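Local coordinates for protein Old Yellow Enzyme (Pichia, PDB 6AGZ) that probably catalyses the asymmetric reduction of carbon-carbon double bonds in enone compounds, using a bound flavin mononucleotide, at residues V282-P287 / W304-W309; T206-G211 / L220-D225. All blocks are in the same frame, centred on the assembly; numbering follows the deposited sequence.

Both contacts lie in the TIM-barrel fold of this flavoprotein. Contact 1 is a buried apolar contact between barrel strand 281-285 and helix 303-308. Contact 2 is a partly buried polar contact that ties the loop between helices 193-198 and 213-216 to helix 218-231. Their centres lie about 21 Å apart, and their nearest atoms are about 9 Å apart, so they do not touch. Along the chain, contact 2 closes before contact 1 opens. Helix 258-274 packs against Met305 and Trp309 of contact 1 and against Leu220 and Leu221 in the helical segment of contact 2. In contact 1, the side chain of Ile284 is about 9 Å from the bound flavin mononucleotide.

Contact 1: V282-P287 / W304-W309; sequences VSIVEP and WMLQIW
Val282 holds CG2 beside its backbone N and opposite its carbonyl carbon (chi1 173°), and this methyl meets the indole of Trp309. A chi1 of 174° swings the Trp309 ring away from its own backbone N and back to the strand. CG2 of Val282 lies over the face of the six-membered ring, 3.6 Å from its centroid and 19° off the normal. This is a CH-pi contact. The closest pair is Val282 CG2 and Trp309 CE2, at 3.4 Å.

Two residues along the strand, Ile284 meets the helix with both branches. Its CG2 touches Met305 CE at 3.6 Å, and the two side chains run antiparallel past one another. CD1 of Ile284 meets Leu306 CD2 at 4.0 Å, in a looser contact.

Neighbouring residues hold the indole and pack on the other groups. Trp309 NE1 donates a hydrogen bond to the carbonyl O of Val312, and Arg278 makes a cation-pi contact with the indole. Met305 also packs on Leu266 of helix 258-274, and Leu306 on Val313 of the next strand.

The helix ends here: Trp309 is the first residue to leave helical backbone angles. The contact packs barrel strand 281-285 against the short helix 303-308, which precedes the next barrel strand, 313-316. No hydrogen bond crosses between the segments. Their cohesion is therefore apolar, from dispersion and the CH-pi contact, while the polar edge of the indole is satisfied by Val312.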
# COMPACT_ATOMS: atom_id res chain seq x y z
N VAL A 282 15.38 7.26 -1.95
CA VAL A 282 14.47 7.08 -0.83
C VAL A 282 15.02 5.94 0.03
O VAL A 282 15.26 4.84 -0.48
CB VAL A 282 13.04 6.78 -1.29
CG1 VAL A 282 12.16 6.42 -0.10
CG2 VAL A 282 12.46 7.98 -2.03
N SER A 283 15.22 6.21 1.31
CA SER A 283 15.82 5.25 2.23
C SER A 283 14.73 4.53 3.02
O SER A 283 13.86 5.18 3.61
CB SER A 283 16.80 5.94 3.18
OG SER A 283 17.44 5.00 4.01
N ILE A 284 14.78 3.20 3.02
CA ILE A 284 13.79 2.37 3.68
C ILE A 284 14.48 1.31 4.53
O ILE A 284 15.59 0.86 4.23
CB ILE A 284 12.82 1.71 2.68
CG1 ILE A 284 13.51 0.60 1.88
CG2 ILE A 284 12.22 2.74 1.74
CD1 ILE A 284 12.57 -0.15 0.96
N VAL A 285 13.81 0.92 5.60
CA VAL A 285 14.32 -0.03 6.58
C VAL A 285 13.60 -1.36 6.39
O VAL A 285 12.36 -1.41 6.38
CB VAL A 285 14.14 0.49 8.01
CG1 VAL A 285 14.34 -0.64 9.01
CG2 VAL A 285 15.10 1.63 8.28
N GLU A 286 14.37 -2.43 6.22
CA GLU A 286 13.78 -3.75 6.06
C GLU A 286 13.21 -4.24 7.39
O GLU A 286 13.86 -4.09 8.43
CB GLU A 286 14.82 -4.74 5.53
CG GLU A 286 15.30 -4.42 4.12
CD GLU A 286 14.17 -4.37 3.11
OE1 GLU A 286 13.47 -5.39 2.93
OE2 GLU A 286 13.97 -3.29 2.51
N PRO A 287 12.00 -4.81 7.39
CA PRO A 287 11.28 -5.32 8.56
C PRO A 287 12.13 -6.18 9.48
O PRO A 287 12.83 -7.08 9.00
CB PRO A 287 10.14 -6.15 7.94
CG PRO A 287 10.41 -6.18 6.45
CD PRO A 287 11.21 -4.97 6.16
N TRP A 304 5.75 -3.54 -1.73
CA TRP A 304 4.79 -2.54 -2.18
C TRP A 304 5.45 -1.17 -2.32
O TRP A 304 5.14 -0.42 -3.26
CB TRP A 304 3.61 -2.47 -1.22
CG TRP A 304 3.99 -2.15 0.20
CD1 TRP A 304 4.33 -3.05 1.17
CD2 TRP A 304 4.07 -0.85 0.80
NE1 TRP A 304 4.62 -2.39 2.34
CE2 TRP A 304 4.47 -1.04 2.14
CE3 TRP A 304 3.84 0.45 0.34
CZ2 TRP A 304 4.64 0.03 3.02
CZ3 TRP A 304 4.01 1.50 1.21
CH2 TRP A 304 4.41 1.29 2.54
N MET A 305 6.36 -0.83 -1.40
CA MET A 305 7.08 0.43 -1.52
C MET A 305 7.78 0.53 -2.87
O MET A 305 7.63 1.52 -3.59
CB MET A 305 8.09 0.56 -0.38
CG MET A 305 7.48 0.41 1.01
SD MET A 305 8.62 0.76 2.36
CE MET A 305 8.66 2.55 2.31
N LEU A 306 8.50 -0.53 -3.25
CA LEU A 306 9.20 -0.52 -4.53
C LEU A 306 8.24 -0.49 -5.71
O LEU A 306 8.64 -0.12 -6.81
CB LEU A 306 10.13 -1.73 -4.64
CG LEU A 306 11.40 -1.82 -3.77
CD1 LEU A 306 12.61 -2.04 -4.66
CD2 LEU A 306 11.61 -0.61 -2.87
N GLN A 307 6.97 -0.88 -5.49
CA GLN A 307 5.98 -0.73 -6.55
C GLN A 307 5.70 0.73 -6.86
O GLN A 307 5.43 1.08 -8.01
CB GLN A 307 4.68 -1.44 -6.17
CG GLN A 307 4.68 -2.94 -6.35
CD GLN A 307 3.28 -3.53 -6.31
OE1 GLN A 307 3.01 -4.48 -5.58
NE2 GLN A 307 2.38 -2.96 -7.11
N ILE A 308 5.74 1.59 -5.84
CA ILE A 308 5.31 2.97 -6.00
C ILE A 308 6.49 3.84 -6.42
O ILE A 308 6.44 4.52 -7.45
CB ILE A 308 4.67 3.50 -4.71
CG1 ILE A 308 3.54 2.56 -4.26
CG2 ILE A 308 4.13 4.90 -4.92
CD1 ILE A 308 2.98 2.89 -2.89
N TRP A 309 7.55 3.83 -5.62
CA TRP A 309 8.73 4.63 -5.91
C TRP A 309 9.57 3.94 -6.97
O TRP A 309 9.95 2.77 -6.81
CB TRP A 309 9.54 4.86 -4.63
CG TRP A 309 10.83 5.55 -4.88
CD1 TRP A 309 12.08 5.00 -4.84
CD2 TRP A 309 11.02 6.93 -5.20
NE1 TRP A 309 13.03 5.95 -5.12
CE2 TRP A 309 12.40 7.14 -5.35
CE3 TRP A 309 10.15 8.01 -5.39
CZ2 TRP A 309 12.94 8.39 -5.67
CZ3 TRP A 309 10.68 9.25 -5.70
CH2 TRP A 309 12.06 9.43 -5.84

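Contact 2: T206-G211 / L220-D225; sequences TDKYGG and LLEVID
Tyr209 reaches from the loop to Glu222 on helix 218-231. The glutamate can be followed outward from its CB, which points toward the loop. CG is anti to the carbonyl carbon (chi1 -68°), and the extended chain (chi2 -179°) carries the carboxylate out to the tyrosine. CB and CG make no close contact with the loop. CD comes within 3.5 Å of Tyr209 OH. OE1 does the main work: it accepts a hydrogen bond of 2.6 Å from Tyr209 OH. The bond uses the syn lone pair, the one facing OE2. OE1 lies at the edge of the phenol ring and in its plane, with Tyr209 CE1 3.3 Å away. Ring and carboxylate planes are 85° apart. OE2 is 4.1 Å from Lys208 NZ, beyond a salt bridge.

The loop presents the tyrosine from a type I beta turn running from Asp207 to Gly210. Asp207 OD1 accepts from Tyr209 N at 3.1 Å, an Asx turn. The N-H meets this oxygen from above the carboxylate plane. Helix 158-179 lies beside the ring: Tyr209 packs on Leu158, Ile161 and Lys165. NZ of Lys165 also forms a salt bridge with Glu222 OE1. Arg218 of helix 218-231 also binds the loop, at Lys208 O.

One carboxylate oxygen thus takes both a phenol proton and an ammonium partner. Lys165 would be expected to keep Glu222 ionised, with Lys208 a weaker, longer-range influence. Between these two segments the short Tyr209-Glu222 bond, probably charge-assisted, is the one hydrogen bond.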
# COMPACT_ATOMS: atom_id res chain seq x y z
N THR A 206 -6.07 18.94 14.64
CA THR A 206 -7.31 19.14 13.90
C THR A 206 -7.20 20.25 12.87
O THR A 206 -8.20 20.62 12.25
CB THR A 206 -8.47 19.42 14.86
OG1 THR A 206 -8.12 20.50 15.73
CG2 THR A 206 -8.77 18.18 15.70
N ASP A 207 -6.00 20.81 12.68
CA ASP A 207 -5.76 21.74 11.58
C ASP A 207 -5.30 20.94 10.36
O ASP A 207 -5.41 19.72 10.31
CB ASP A 207 -4.77 22.83 12.00
CG ASP A 207 -3.42 22.28 12.43
OD1 ASP A 207 -3.13 21.09 12.21
OD2 ASP A 207 -2.62 23.07 12.99
N LYS A 208 -4.77 21.64 9.35
CA LYS A 208 -4.39 20.96 8.12
C LYS A 208 -3.15 20.09 8.24
O LYS A 208 -2.73 19.50 7.24
CB LYS A 208 -4.19 21.99 7.00
CG LYS A 208 -2.97 22.88 7.17
CD LYS A 208 -2.68 23.63 5.88
CE LYS A 208 -1.51 24.58 6.03
NZ LYS A 208 -1.18 25.25 4.74
N TYR A 209 -2.54 19.99 9.42
CA TYR A 209 -1.38 19.13 9.62
C TYR A 209 -1.73 17.84 10.35
O TYR A 209 -0.83 17.09 10.73
CB TYR A 209 -0.28 19.88 10.37
CG TYR A 209 0.40 20.94 9.52
CD1 TYR A 209 1.35 20.59 8.58
CD2 TYR A 209 0.07 22.28 9.66
CE1 TYR A 209 1.97 21.54 7.79
CE2 TYR A 209 0.69 23.25 8.88
CZ TYR A 209 1.63 22.87 7.95
OH TYR A 209 2.25 23.83 7.18
N GLY A 210 -3.02 17.56 10.55
CA GLY A 210 -3.46 16.31 11.13
C GLY A 210 -4.89 16.02 10.74
O GLY A 210 -5.58 16.87 10.17
N GLY A 211 -5.34 14.81 11.06
CA GLY A 211 -6.71 14.41 10.83
C GLY A 211 -6.97 13.66 9.54
O GLY A 211 -8.11 13.24 9.31
N LEU A 220 5.96 16.85 6.14
CA LEU A 220 7.07 16.22 5.43
C LEU A 220 7.14 16.71 3.99
O LEU A 220 8.21 17.11 3.52
CB LEU A 220 6.93 14.70 5.47
CG LEU A 220 7.91 13.94 4.58
CD1 LEU A 220 9.35 14.15 5.05
CD2 LEU A 220 7.58 12.46 4.52
N LEU A 221 6.01 16.69 3.28
CA LEU A 221 6.02 17.06 1.87
C LEU A 221 6.36 18.53 1.67
O LEU A 221 7.02 18.90 0.69
CB LEU A 221 4.67 16.72 1.23
CG LEU A 221 4.36 15.23 1.10
CD1 LEU A 221 3.00 15.03 0.45
CD2 LEU A 221 5.45 14.53 0.30
N GLU A 222 5.91 19.39 2.59
CA GLU A 222 6.24 20.81 2.48
C GLU A 222 7.73 21.04 2.71
O GLU A 222 8.37 21.82 1.99
CB GLU A 222 5.40 21.62 3.47
CG GLU A 222 3.92 21.67 3.12
CD GLU A 222 3.11 22.51 4.09
OE1 GLU A 222 3.60 22.80 5.20
OE2 GLU A 222 1.96 22.87 3.74
N VAL A 223 8.31 20.37 3.72
CA VAL A 223 9.75 20.44 3.93
C VAL A 223 10.49 19.96 2.69
O VAL A 223 11.46 20.59 2.24
CB VAL A 223 10.15 19.63 5.18
CG1 VAL A 223 11.66 19.49 5.26
CG2 VAL A 223 9.61 20.29 6.44
N ILE A 224 10.05 18.84 2.12
CA ILE A 224 10.70 18.29 0.93
C ILE A 224 10.64 19.29 -0.22
O ILE A 224 11.63 19.49 -0.93
CB ILE A 224 10.05 16.95 0.54
CG1 ILE A 224 10.32 15.89 1.62
CG2 ILE A 224 10.58 16.47 -0.80
CD1 ILE A 224 11.78 15.67 1.91
N ASP A 225 9.48 19.92 -0.42
CA ASP A 225 9.34 20.86 -1.53
C ASP A 225 10.23 22.08 -1.34
O ASP A 225 10.89 22.53 -2.29
CB ASP A 225 7.88 21.27 -1.70
CG ASP A 225 7.00 20.13 -2.16
OD1 ASP A 225 7.55 19.15 -2.73
OD2 ASP A 225 5.77 20.20 -1.98